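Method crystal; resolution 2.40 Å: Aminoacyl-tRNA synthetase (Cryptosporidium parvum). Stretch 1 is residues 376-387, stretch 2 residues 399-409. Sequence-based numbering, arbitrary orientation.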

# COMPACT_ATOMS: atom_id res chain seq x y z
N ARG A 376 27.22 -19.24 4.96
CA ARG A 376 27.04 -18.85 3.57
C ARG A 376 25.72 -18.09 3.43
O ARG A 376 24.65 -18.65 3.68
CB ARG A 376 27.05 -20.08 2.66
CG ARG A 376 26.60 -19.80 1.23
CD ARG A 376 27.46 -18.74 0.56
NE ARG A 376 28.87 -19.12 0.52
CZ ARG A 376 29.43 -19.83 -0.46
NH1 ARG A 376 28.69 -20.23 -1.48
NH2 ARG A 376 30.72 -20.12 -0.41
N VAL A 377 25.80 -16.82 3.05
CA VAL A 377 24.64 -15.96 2.92
C VAL A 377 24.32 -15.80 1.44
O VAL A 377 25.20 -15.49 0.63
CB VAL A 377 24.88 -14.59 3.57
CG1 VAL A 377 23.62 -13.74 3.51
CG2 VAL A 377 25.35 -14.76 5.01
N VAL A 378 23.05 -16.01 1.08
CA VAL A 378 22.56 -15.79 -0.27
C VAL A 378 21.45 -14.76 -0.19
O VAL A 378 20.47 -14.95 0.55
CB VAL A 378 22.06 -17.09 -0.93
CG1 VAL A 378 21.62 -16.82 -2.36
CG2 VAL A 378 23.14 -18.16 -0.88
N VAL A 379 21.59 -13.67 -0.94
CA VAL A 379 20.63 -12.57 -0.93
C VAL A 379 19.51 -12.89 -1.91
O VAL A 379 19.76 -13.38 -3.02
CB VAL A 379 21.32 -11.24 -1.26
CG1 VAL A 379 20.36 -10.08 -1.07
CG2 VAL A 379 22.55 -11.05 -0.39
N ARG A 380 18.27 -12.60 -1.51
CA ARG A 380 17.11 -13.06 -2.26
C ARG A 380 16.98 -12.35 -3.61
O ARG A 380 16.78 -13.00 -4.64
CB ARG A 380 15.84 -12.86 -1.43
CG ARG A 380 14.54 -12.98 -2.20
CD ARG A 380 14.35 -14.38 -2.77
NE ARG A 380 13.08 -14.49 -3.50
CZ ARG A 380 12.92 -14.13 -4.77
NH1 ARG A 380 13.94 -13.65 -5.46
NH2 ARG A 380 11.73 -14.26 -5.34
N ASP A 381 17.09 -11.02 -3.61
CA ASP A 381 16.68 -10.26 -4.79
C ASP A 381 17.75 -10.20 -5.88
O ASP A 381 17.40 -9.95 -7.04
CB ASP A 381 16.29 -8.83 -4.39
CG ASP A 381 17.44 -8.05 -3.79
OD1 ASP A 381 18.26 -8.66 -3.07
OD2 ASP A 381 17.52 -6.83 -4.03
N ASN A 382 19.02 -10.43 -5.56
CA ASN A 382 20.08 -10.31 -6.56
C ASN A 382 21.04 -11.49 -6.58
O ASN A 382 22.06 -11.43 -7.28
CB ASN A 382 20.87 -9.01 -6.35
CG ASN A 382 21.48 -8.91 -4.96
OD1 ASN A 382 21.40 -9.84 -4.17
ND2 ASN A 382 22.10 -7.77 -4.67
N MET A 383 20.75 -12.56 -5.83
CA MET A 383 21.60 -13.75 -5.78
C MET A 383 23.03 -13.43 -5.35
O MET A 383 23.97 -14.15 -5.69
CB MET A 383 21.61 -14.49 -7.12
CG MET A 383 20.30 -15.16 -7.47
SD MET A 383 19.68 -16.20 -6.13
CE MET A 383 20.98 -17.44 -6.04
N GLU A 384 23.20 -12.35 -4.59
CA GLU A 384 24.51 -12.01 -4.06
C GLU A 384 24.92 -13.02 -3.00
O GLU A 384 24.12 -13.38 -2.13
CB GLU A 384 24.48 -10.59 -3.48
CG GLU A 384 25.84 -10.03 -3.10
CD GLU A 384 25.74 -8.59 -2.63
OE1 GLU A 384 24.61 -8.05 -2.58
OE2 GLU A 384 26.79 -7.99 -2.32
N LYS A 385 26.16 -13.49 -3.08
CA LYS A 385 26.65 -14.53 -2.19
C LYS A 385 27.89 -14.04 -1.45
O LYS A 385 28.71 -13.30 -2.00
CB LYS A 385 26.98 -15.81 -2.96
CG LYS A 385 25.78 -16.43 -3.66
CD LYS A 385 26.16 -17.70 -4.40
CE LYS A 385 24.96 -18.31 -5.10
NZ LYS A 385 24.35 -17.36 -6.07
N MET A 386 28.02 -14.47 -0.19
CA MET A 386 29.14 -14.06 0.64
C MET A 386 29.23 -15.00 1.83
O MET A 386 28.27 -15.68 2.19
CB MET A 386 28.97 -12.61 1.12
CG MET A 386 27.79 -12.40 2.06
SD MET A 386 27.29 -10.68 2.17
CE MET A 386 26.64 -10.41 0.52
N ASP A 387 30.42 -15.04 2.44
CA ASP A 387 30.67 -15.80 3.65
C ASP A 387 30.97 -14.83 4.78
O ASP A 387 31.93 -14.05 4.70
CB ASP A 387 31.82 -16.79 3.46
CG ASP A 387 31.48 -17.90 2.49
OD1 ASP A 387 30.71 -18.81 2.87
OD2 ASP A 387 31.99 -17.88 1.35
N LYS A 399 23.21 -4.64 8.64
CA LYS A 399 23.62 -3.81 7.52
C LYS A 399 23.10 -4.36 6.20
O LYS A 399 22.67 -3.60 5.33
CB LYS A 399 25.15 -3.68 7.48
CG LYS A 399 25.73 -2.83 8.59
CD LYS A 399 27.23 -2.62 8.40
CE LYS A 399 27.98 -3.93 8.40
NZ LYS A 399 29.45 -3.73 8.24
N LEU A 400 23.14 -5.69 6.03
CA LEU A 400 22.66 -6.29 4.79
C LEU A 400 21.17 -6.06 4.60
O LEU A 400 20.72 -5.73 3.50
CB LEU A 400 22.98 -7.78 4.76
CG LEU A 400 24.44 -8.15 4.46
CD1 LEU A 400 24.62 -9.66 4.45
CD2 LEU A 400 24.88 -7.55 3.14
N LEU A 401 20.38 -6.24 5.66
CA LEU A 401 18.95 -5.95 5.58
C LEU A 401 18.71 -4.47 5.33
O LEU A 401 17.79 -4.09 4.59
CB LEU A 401 18.24 -6.41 6.85
CG LEU A 401 18.33 -7.91 7.15
CD1 LEU A 401 17.62 -8.25 8.45
CD2 LEU A 401 17.76 -8.72 6.00
N GLU A 402 19.52 -3.61 5.94
CA GLU A 402 19.46 -2.18 5.66
C GLU A 402 19.78 -1.90 4.20
O GLU A 402 19.07 -1.14 3.52
CB GLU A 402 20.42 -1.43 6.58
CG GLU A 402 20.48 0.07 6.35
CD GLU A 402 19.53 0.83 7.25
OE1 GLU A 402 18.79 0.18 8.02
OE2 GLU A 402 19.52 2.08 7.19
N GLU A 403 20.84 -2.52 3.68
CA GLU A 403 21.19 -2.37 2.27
C GLU A 403 20.11 -2.97 1.38
O GLU A 403 19.81 -2.43 0.31
CB GLU A 403 22.54 -3.02 1.99
CG GLU A 403 23.05 -2.82 0.58
CD GLU A 403 24.23 -3.72 0.25
OE1 GLU A 403 24.53 -3.89 -0.95
OE2 GLU A 403 24.84 -4.26 1.19
N PHE A 404 19.53 -4.10 1.80
CA PHE A 404 18.43 -4.71 1.06
C PHE A 404 17.27 -3.73 0.92
O PHE A 404 16.73 -3.53 -0.18
CB PHE A 404 17.97 -5.98 1.78
CG PHE A 404 17.23 -6.95 0.91
CD1 PHE A 404 16.00 -6.63 0.36
CD2 PHE A 404 17.75 -8.21 0.66
CE1 PHE A 404 15.31 -7.54 -0.43
CE2 PHE A 404 17.07 -9.12 -0.13
CZ PHE A 404 15.85 -8.78 -0.67
N GLN A 405 16.87 -3.09 2.03
CA GLN A 405 15.75 -2.15 2.00
C GLN A 405 16.04 -0.98 1.07
O GLN A 405 15.18 -0.59 0.26
CB GLN A 405 15.47 -1.65 3.42
CG GLN A 405 14.28 -0.73 3.54
CD GLN A 405 12.97 -1.48 3.71
OE1 GLN A 405 12.96 -2.66 4.03
NE2 GLN A 405 11.86 -0.78 3.51
N ASN A 406 17.24 -0.41 1.16
CA ASN A 406 17.58 0.73 0.32
C ASN A 406 17.63 0.33 -1.15
O ASN A 406 17.23 1.11 -2.03
CB ASN A 406 18.92 1.32 0.76
CG ASN A 406 19.44 2.38 -0.20
OD1 ASN A 406 19.00 3.53 -0.16
ND2 ASN A 406 20.37 1.99 -1.05
N ARG A 407 18.12 -0.87 -1.45
CA ARG A 407 18.23 -1.31 -2.84
C ARG A 407 16.86 -1.50 -3.48
O ARG A 407 16.67 -1.16 -4.66
CB ARG A 407 19.05 -2.60 -2.92
CG ARG A 407 19.17 -3.18 -4.32
CD ARG A 407 20.09 -4.39 -4.35
NE ARG A 407 19.65 -5.45 -3.45
CZ ARG A 407 20.22 -5.72 -2.28
NH1 ARG A 407 21.25 -5.01 -1.86
NH2 ARG A 407 19.75 -6.71 -1.53
N LEU A 408 15.90 -2.04 -2.73
CA LEU A 408 14.55 -2.21 -3.27
C LEU A 408 13.92 -0.86 -3.60
O LEU A 408 13.33 -0.69 -4.68
CB LEU A 408 13.68 -2.98 -2.28
CG LEU A 408 13.95 -4.47 -2.09
CD1 LEU A 408 12.89 -5.08 -1.19
CD2 LEU A 408 14.00 -5.18 -3.43
N LEU A 409 14.03 0.10 -2.69
CA LEU A 409 13.43 1.41 -2.93
C LEU A 409 14.13 2.14 -4.07
O LEU A 409 13.47 2.79 -4.89
CB LEU A 409 13.47 2.25 -1.65
CG LEU A 409 12.90 3.67 -1.76
CD1 LEU A 409 11.46 3.63 -2.25
CD2 LEU A 409 13.01 4.39 -0.43
O HOH W 1 26.54 -5.19 -1.96
O HOH W 2 26.88 -6.53 -0.04

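The contact joins a β-hairpin to a helix that runs nearly parallel to its first strand, the axes of 376-379 and 399-409 making an angle of 12° at a closest approach of 11.4 Å. Its polar centre is a bidentate salt bridge between D381 and R407. R407 NE donates to D381 OD2 at 2.6 Å, almost linearly (172°), and R407 NH2 donates to D381 OD1 at 2.9 Å and 148°, so the carboxylate meets the guanidinium at its edge. Both conformations suit this pairing. R407 leaves the helix extended, with chi1 and chi2 both t, and turns at chi3 (p) and again at chi4 (-104°), which together set the NE and NH2 side of the group against the acid; D381, whose CA-to-CB bond points toward the helix, is in the p rotamer, and both its oxygens accept from R407.

The same carboxylate lies over one face of the F404 ring, with D381 OD1 3.2 Å from F404 CE2. The CA-to-CB bond of F404 points sideways, but its t rotamer (chi1 -158°) carries the ring end nearer the hairpin, where V379 CG1 packs 3.6 Å from F404 CE2 and the backbone of R380 sits at the ring edge. V379 CG1 also lies 3.5 Å from R407 NH2, so this methyl touches both the aromatic ring and the guanidinium. The side chain of R380 behaves differently: its end leads away from the helix and is hydrogen-bonded elsewhere in the structure.

N382 covers one face of the guanidinium, its ND2 3.6 Å from R407 NE. Its p rotamer is held within the turn by two hydrogen bonds, E384 N to N382 OD1 (3.1 Å) and N382 ND2 to E384 OE1 (3.3 Å). The E384 side chain is extended (t, t), and E384 OE1 comes within 4.5 Å of E403 OE1. Two waters bridge these like charges: the O of water 1 lies 2.8 Å from E384 OE2 and 2.6 Å from E403 OE1, and the O of water 2 lies 2.7 Å from E384 OE2 and 3.3 Å from E403 OE2. E403 is also paired within the helix, its OE1 forming a salt bridge with R407 NH1 at 3.6 Å, so R407 links acids from both stretches.

Further toward the start of the helix the contact becomes apolar. L400 (m, t) places CD1 3.7 Å from M386 SD and 4.3 Å from V377 CG1. V377 and M386 are backbone-paired across the hairpin, V377 N to M386 O at 2.9 Å and M386 N to V377 O at 3.1 Å, which sets their side chains together against this one leucine.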